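Local coordinates for protein Dr hemagglutinin structural subunit (PDB 1UT1) that mediates adherence of uropathogenic Escherichia coli to the upper urinary tract by binding the Dr blood group antigen, as the structural subunit of a fimbrial adhesin, at residues V53-L58 / V65-D70; D98-T103 / F109-V114. The protein carries 3 engineered substitutions. All coordinates share one frame; numbering follows the deposited sequence. Where two conformers were deposited one is given.

Contact 1 (V53-L58 / V65-D70); sequences VTVQAL and VALKAD
Ala57, whose methyl presses on Val65, has its carbonyl oxygen gripped by the side-chain amide of the preceding residue: Gln56 NE2 donates to Ala57 O over 3.0 Å, nearly straight at 165°. The oxygen lies in the amide plane of Gln56. Across the contact everything is apolar. Ala57 CB meets Val65 CG2 at 3.4 Å, tighter than usual for two carbons. Val65 has CG1 anti to its backbone N (chi1 170°), which puts CG2 beside that N and against the alanine. Farther along, Val55 CG2 touches Leu67 CD2 at 4.1 Å, the two side chains crossing obliquely, while Val55 CG1 lies 4.4 Å from Val65 CG1. The strands run at 134° with axes 8.8 Å apart, as in two facing layers of an immunoglobulin-like sandwich. Val30 of a second subunit packs on Val55 and Val65, and its Val32 on Leu67; Gln56 to Leu58 form an antiparallel ladder with a strand of that subunit, so the sheet continues across the interface. Within the chain, strand 49-58 pairs with strand 118-125, and strand 64-69 lies between strands 108-111 and 135-147.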
loop_
_atom_site.group_PDB
_atom_site.type_symbol
_atom_site.label_atom_id
_atom_site.label_comp_id
_atom_site.label_asym_id
_atom_site.label_seq_id
_atom_site.Cartn_x
_atom_site.Cartn_y
_atom_site.Cartn_z
ATOM N N VAL A 53 3.922 -18.021 5.218
ATOM C CA VAL A 53 3.197 -17.610 3.995
ATOM C C VAL A 53 2.236 -18.745 3.674
ATOM O O VAL A 53 2.677 -19.881 3.448
ATOM C CB VAL A 53 4.168 -17.407 2.811
ATOM C CG1 VAL A 53 3.400 -17.047 1.555
ATOM C CG2 VAL A 53 5.194 -16.308 3.138
ATOM N N THR A 54 0.929 -18.464 3.686
ATOM C CA THR A 54 -0.042 -19.509 3.392
ATOM C C THR A 54 -0.169 -19.680 1.870
ATOM O O THR A 54 -0.068 -18.708 1.100
ATOM C CB THR A 54 -1.423 -19.205 4.014
ATOM O OG1 THR A 54 -1.902 -17.967 3.490
ATOM C CG2 THR A 54 -1.306 -19.090 5.538
ATOM N N VAL A 55 -0.302 -20.924 1.437
ATOM C CA VAL A 55 -0.417 -21.192 -0.002
ATOM C C VAL A 55 -1.601 -22.104 -0.225
ATOM O O VAL A 55 -1.785 -23.095 0.485
ATOM C CB VAL A 55 0.846 -21.892 -0.559
ATOM C CG1 VAL A 55 0.638 -22.329 -2.056
ATOM C CG2 VAL A 55 2.070 -20.994 -0.411
ATOM N N GLN A 56 -2.418 -21.785 -1.216
ATOM C CA GLN A 56 -3.487 -22.713 -1.588
ATOM C C GLN A 56 -3.690 -22.736 -3.063
ATOM O O GLN A 56 -4.050 -21.712 -3.666
ATOM C CB GLN A 56 -4.804 -22.422 -0.897
ATOM C CG GLN A 56 -5.901 -23.404 -1.329
ATOM C CD GLN A 56 -5.637 -24.805 -0.804
ATOM O OE1 GLN A 56 -5.553 -25.007 0.413
ATOM N NE2 GLN A 56 -5.342 -25.731 -1.704
ATOM N N ALA A 57 -3.432 -23.894 -3.660
ATOM C CA ALA A 57 -3.548 -24.045 -5.117
ATOM C C ALA A 57 -4.882 -24.708 -5.420
ATOM O O ALA A 57 -5.347 -25.554 -4.662
ATOM C CB ALA A 57 -2.373 -24.907 -5.683
ATOM N N LEU A 58 -5.494 -24.304 -6.524
ATOM C CA LEU A 58 -6.738 -24.918 -7.004
ATOM C C LEU A 58 -6.586 -25.116 -8.507
ATOM O O LEU A 58 -6.054 -24.246 -9.180
ATOM C CB LEU A 58 -7.944 -23.997 -6.733
ATOM C CG LEU A 58 -8.195 -23.600 -5.261
ATOM C CD1 LEU A 58 -7.781 -22.117 -4.993
ATOM C CD2 LEU A 58 -9.655 -23.838 -4.859
ATOM N N VAL A 65 2.936 -26.952 -8.466
ATOM C CA VAL A 65 2.748 -25.664 -7.809
ATOM C C VAL A 65 4.107 -25.022 -7.583
ATOM O O VAL A 65 5.078 -25.711 -7.219
ATOM C CB VAL A 65 2.008 -25.866 -6.473
ATOM C CG1 VAL A 65 2.006 -24.579 -5.641
ATOM C CG2 VAL A 65 0.566 -26.347 -6.757
ATOM N N ALA A 66 4.148 -23.694 -7.688
ATOM C CA ALA A 66 5.406 -22.964 -7.601
ATOM C C ALA A 66 5.256 -21.541 -7.082
ATOM O O ALA A 66 4.226 -20.891 -7.276
ATOM C CB ALA A 66 6.078 -22.958 -8.940
ATOM N N LEU A 67 6.306 -21.054 -6.432
ATOM C CA LEU A 67 6.343 -19.682 -5.971
ATOM C C LEU A 67 7.575 -19.047 -6.596
ATOM O O LEU A 67 8.682 -19.615 -6.526
ATOM C CB LEU A 67 6.501 -19.653 -4.443
ATOM C CG LEU A 67 5.487 -20.493 -3.681
ATOM C CD1 LEU A 67 5.906 -20.515 -2.176
ATOM C CD2 LEU A 67 4.101 -19.871 -3.841
ATOM N N LYS A 68 7.400 -17.887 -7.196
ATOM C CA LYS A 68 8.535 -17.206 -7.791
ATOM C C LYS A 68 8.852 -15.980 -6.952
ATOM O O LYS A 68 7.990 -15.135 -6.720
ATOM C CB LYS A 68 8.219 -16.772 -9.241
ATOM C CG LYS A 68 9.360 -15.926 -9.854
ATOM C CD LYS A 68 9.625 -16.332 -11.263
ATOM C CE LYS A 68 10.872 -15.627 -11.828
ATOM N NZ LYS A 68 11.388 -14.564 -10.924
ATOM N N ALA A 69 10.113 -15.850 -6.567
ATOM C CA ALA A 69 10.564 -14.674 -5.856
ATOM C C ALA A 69 10.762 -13.515 -6.854
ATOM O O ALA A 69 11.167 -13.718 -8.007
ATOM C CB ALA A 69 11.872 -14.978 -5.134
ATOM N N ASP A 70 10.521 -12.305 -6.397
ATOM C CA ASP A 70 10.839 -11.133 -7.202
ATOM C C ASP A 70 12.323 -11.192 -7.580
ATOM O O ASP A 70 13.150 -11.714 -6.838
ATOM C CB ASP A 70 10.594 -9.874 -6.390
ATOM C CG ASP A 70 9.207 -9.252 -6.652
ATOM O OD1 ASP A 70 8.303 -9.943 -7.185
ATOM O OD2 ASP A 70 8.993 -8.097 -6.214
#

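Contact 2 (D98-T103 / F109-V114); sequences DNSAWT and FYKNDV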
loop_
_atom_site.group_PDB
_atom_site.type_symbol
_atom_site.label_atom_id
_atom_site.label_comp_id
_atom_site.label_asym_id
_atom_site.label_seq_id
_atom_site.Cartn_x
_atom_site.Cartn_y
_atom_site.Cartn_z
ATOM N N ASP A 98 4.894 -29.169 6.051
ATOM C CA ASP A 98 4.559 -30.592 6.001
ATOM C C ASP A 98 5.807 -31.335 5.496
ATOM O O ASP A 98 6.903 -30.770 5.455
ATOM C CB ASP A 98 3.322 -30.844 5.113
ATOM C CG ASP A 98 3.534 -30.402 3.652
ATOM O OD1 ASP A 98 2.597 -30.576 2.833
ATOM O OD2 ASP A 98 4.658 -29.973 3.301
ATOM N N ASN A 99 5.647 -32.570 5.081
ATOM C CA ASN A 99 6.804 -33.373 4.644
ATOM C C ASN A 99 7.174 -33.205 3.181
ATOM O O ASN A 99 7.900 -34.040 2.644
ATOM C CB ASN A 99 6.483 -34.864 4.808
ATOM C CG ASN A 99 6.873 -35.404 6.136
ATOM O OD1 ASN A 99 7.907 -36.051 6.254
ATOM N ND2 ASN A 99 5.930 -35.387 7.067
ATOM N N SER A 100 6.565 -32.242 2.499
ATOM C CA SER A 100 6.666 -32.205 1.059
ATOM C C SER A 100 7.997 -31.743 0.511
ATOM O O SER A 100 8.714 -30.983 1.149
ATOM C CB SER A 100 5.489 -31.469 0.432
ATOM O OG SER A 100 5.495 -30.111 0.815
ATOM N N ALA A 101 8.360 -32.281 -0.654
ATOM C CA ALA A 101 9.653 -31.980 -1.271
ATOM C C ALA A 101 9.503 -30.945 -2.380
ATOM O O ALA A 101 8.655 -31.079 -3.262
ATOM C CB ALA A 101 10.266 -33.246 -1.827
ATOM N N TRP A 102 10.392 -29.961 -2.351
ATOM C CA TRP A 102 10.407 -28.858 -3.301
ATOM C C TRP A 102 11.828 -28.651 -3.809
ATOM O O TRP A 102 12.818 -29.084 -3.168
ATOM C CB TRP A 102 9.939 -27.548 -2.619
ATOM C CG TRP A 102 8.532 -27.582 -2.110
ATOM C CD1 TRP A 102 8.016 -28.430 -1.199
ATOM C CD2 TRP A 102 7.457 -26.722 -2.534
ATOM N NE1 TRP A 102 6.663 -28.183 -1.027
ATOM C CE2 TRP A 102 6.297 -27.138 -1.842
ATOM C CE3 TRP A 102 7.357 -25.688 -3.479
ATOM C CZ2 TRP A 102 5.059 -26.490 -1.982
ATOM C CZ3 TRP A 102 6.128 -25.051 -3.646
ATOM C CH2 TRP A 102 4.984 -25.462 -2.894
ATOM N N THR A 103 11.935 -27.951 -4.934
ATOM C CA THR A 103 13.210 -27.678 -5.534
ATOM C C THR A 103 13.358 -26.171 -5.748
ATOM O O THR A 103 12.389 -25.488 -6.042
ATOM C CB THR A 103 13.315 -28.404 -6.885
ATOM O OG1 THR A 103 13.294 -29.818 -6.650
ATOM C CG2 THR A 103 14.626 -28.033 -7.621
ATOM N N PHE A 109 10.643 -21.578 -6.415
ATOM C CA PHE A 109 10.597 -22.649 -5.432
ATOM C C PHE A 109 9.374 -23.477 -5.808
ATOM O O PHE A 109 8.239 -23.000 -5.705
ATOM C CB PHE A 109 10.466 -22.023 -4.026
ATOM C CG PHE A 109 10.549 -23.017 -2.893
ATOM C CD1 PHE A 109 11.787 -23.590 -2.531
ATOM C CD2 PHE A 109 9.392 -23.358 -2.149
ATOM C CE1 PHE A 109 11.856 -24.521 -1.452
ATOM C CE2 PHE A 109 9.465 -24.266 -1.089
ATOM C CZ PHE A 109 10.712 -24.786 -0.701
ATOM N N TYR A 110 9.606 -24.647 -6.407
ATOM C CA TYR A 110 8.499 -25.434 -6.971
ATOM C C TYR A 110 8.398 -26.808 -6.344
ATOM O O TYR A 110 9.406 -27.364 -5.894
ATOM C CB TYR A 110 8.608 -25.547 -8.503
ATOM C CG TYR A 110 9.764 -26.434 -8.989
ATOM C CD1 TYR A 110 10.977 -25.869 -9.397
ATOM C CD2 TYR A 110 9.594 -27.814 -9.151
ATOM C CE1 TYR A 110 12.021 -26.673 -9.892
ATOM C CE2 TYR A 110 10.642 -28.621 -9.623
ATOM C CZ TYR A 110 11.830 -28.032 -10.032
ATOM O OH TYR A 110 12.868 -28.815 -10.494
ATOM N N LYS A 111 7.187 -27.356 -6.321
ATOM C CA LYS A 111 6.932 -28.632 -5.677
ATOM C C LYS A 111 7.348 -29.773 -6.602
ATOM O O LYS A 111 7.209 -29.671 -7.828
ATOM C CB LYS A 111 5.444 -28.748 -5.292
ATOM C CG LYS A 111 5.154 -29.921 -4.355
ATOM C CD LYS A 111 3.698 -29.910 -3.890
ATOM C CE LYS A 111 3.472 -30.871 -2.726
ATOM N NZ LYS A 111 3.873 -32.259 -3.074
ATOM N N ASN A 112 7.975 -30.797 -6.037
ATOM C CA ASN A 112 8.548 -31.864 -6.887
ATOM C C ASN A 112 7.511 -32.727 -7.620
ATOM O O ASN A 112 7.871 -33.435 -8.558
ATOM C CB ASN A 112 9.483 -32.777 -6.078
ATOM C CG ASN A 112 10.748 -32.098 -5.665
ATOM O OD1 ASN A 112 11.605 -32.714 -5.044
ATOM N ND2 ASN A 112 10.885 -30.824 -5.996
ATOM N N ASP A 113 6.265 -32.744 -7.140
ATOM C CA ASP A 113 5.176 -33.523 -7.791
ATOM C C ASP A 113 4.010 -32.627 -8.137
ATOM O O ASP A 113 3.793 -31.606 -7.469
ATOM C CB ASP A 113 4.614 -34.600 -6.864
ATOM C CG ASP A 113 5.623 -35.131 -5.891
ATOM O OD1 ASP A 113 5.738 -36.363 -5.792
ATOM O OD2 ASP A 113 6.174 -34.343 -5.107
ATOM N N VAL A 114 3.137 -33.111 -9.024
ATOM C CA VAL A 114 1.943 -32.339 -9.390
ATOM C C VAL A 114 0.881 -32.426 -8.305
ATOM O O VAL A 114 0.947 -33.271 -7.419
ATOM C CB VAL A 114 1.322 -32.801 -10.758
ATOM C CG1 VAL A 114 2.285 -32.547 -11.918
ATOM C CG2 VAL A 114 0.872 -34.293 -10.684
HETATM O O HOH W 1 13.806 -31.710 -3.175
HETATM O O HOH W 2 12.729 -31.330 -9.032
#
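Phe109, on the return strand 108-111 of a beta hairpin, lays its ring beside the indole of Trp102. The two planes are only 10° apart but displaced along each other, with 4.9 Å between the centroids of the Phe109 ring and the five-membered ring of Trp102, so overlap is slight; Trp102 CB instead makes a CH-pi contact over the Phe109 face. Ile94 and Pro96 of strand 89-96 also pack on this phenyl ring.

Tyr110 exchanges two backbone hydrogen bonds with Thr103, forming an antiparallel hydrogen-bonded pair. Its chi1 of 70° sets the ring between its own backbone N and carbonyl carbon and brings one face under Thr103 CB, 3.8 Å from the ring centroid. A water joins Tyr110 OH to Thr103 OG1.

Lys111 faces Trp102 in the neighbouring non-hydrogen-bonded pair. Its CB stands almost exactly on the normal of the indole six-membered ring, 3.8 Å from the centroid, so the indole has the lysine chain centred on one face and Phe109 CE2 toward the rim of the other. Lys111 CE ends against Ser100 CB at 3.8 Å, and NZ makes a long salt bridge to Asp113 OD2.

Past the strand end, Asn112 adds one more backbone bond, its N donating to Ala101 O over 2.9 Å. Its ND2 reaches back to Thr103 OG1 at 2.7 Å, a bent bond (134°) with the hydroxyl tilted from the amide plane, while OD1 accepts from a water that also donates to Trp102 O.

Rotation of the indole is fixed from its rim, in the ring plane: Trp102 NE1 donates over 2.9 Å to Ser100 OG, which donates in turn to Asp98 OD2 at 2.6 Å, the oxygen that also accepts from Ser100 N in an Asx turn.

Overall arrangement
Contact 1 and contact 2 have centres about 11 Å apart and follow each other along the chain. They meet where strand 64-69 pairs with strand 108-111: Leu67 O lies 2.8 Å from Phe109 N and Val65 O 2.8 Å from Lys111 N, both probable hydrogen bonds. Val65 and Leu67 thus serve both contacts, with side chains turned to 53-58 and carbonyl oxygens directed to the hairpin strand, and Ala66 CB packs on Tyr110 CB at 3.6 Å. Trp117 bridges further, bonded through its backbone to Ala57 and through NE1 to Asp98 OD1. Contact 1 is buried and reaches a second subunit; contact 2 is at the surface. Of the four segments, just 53-58 falls within the predicted receptor-binding region.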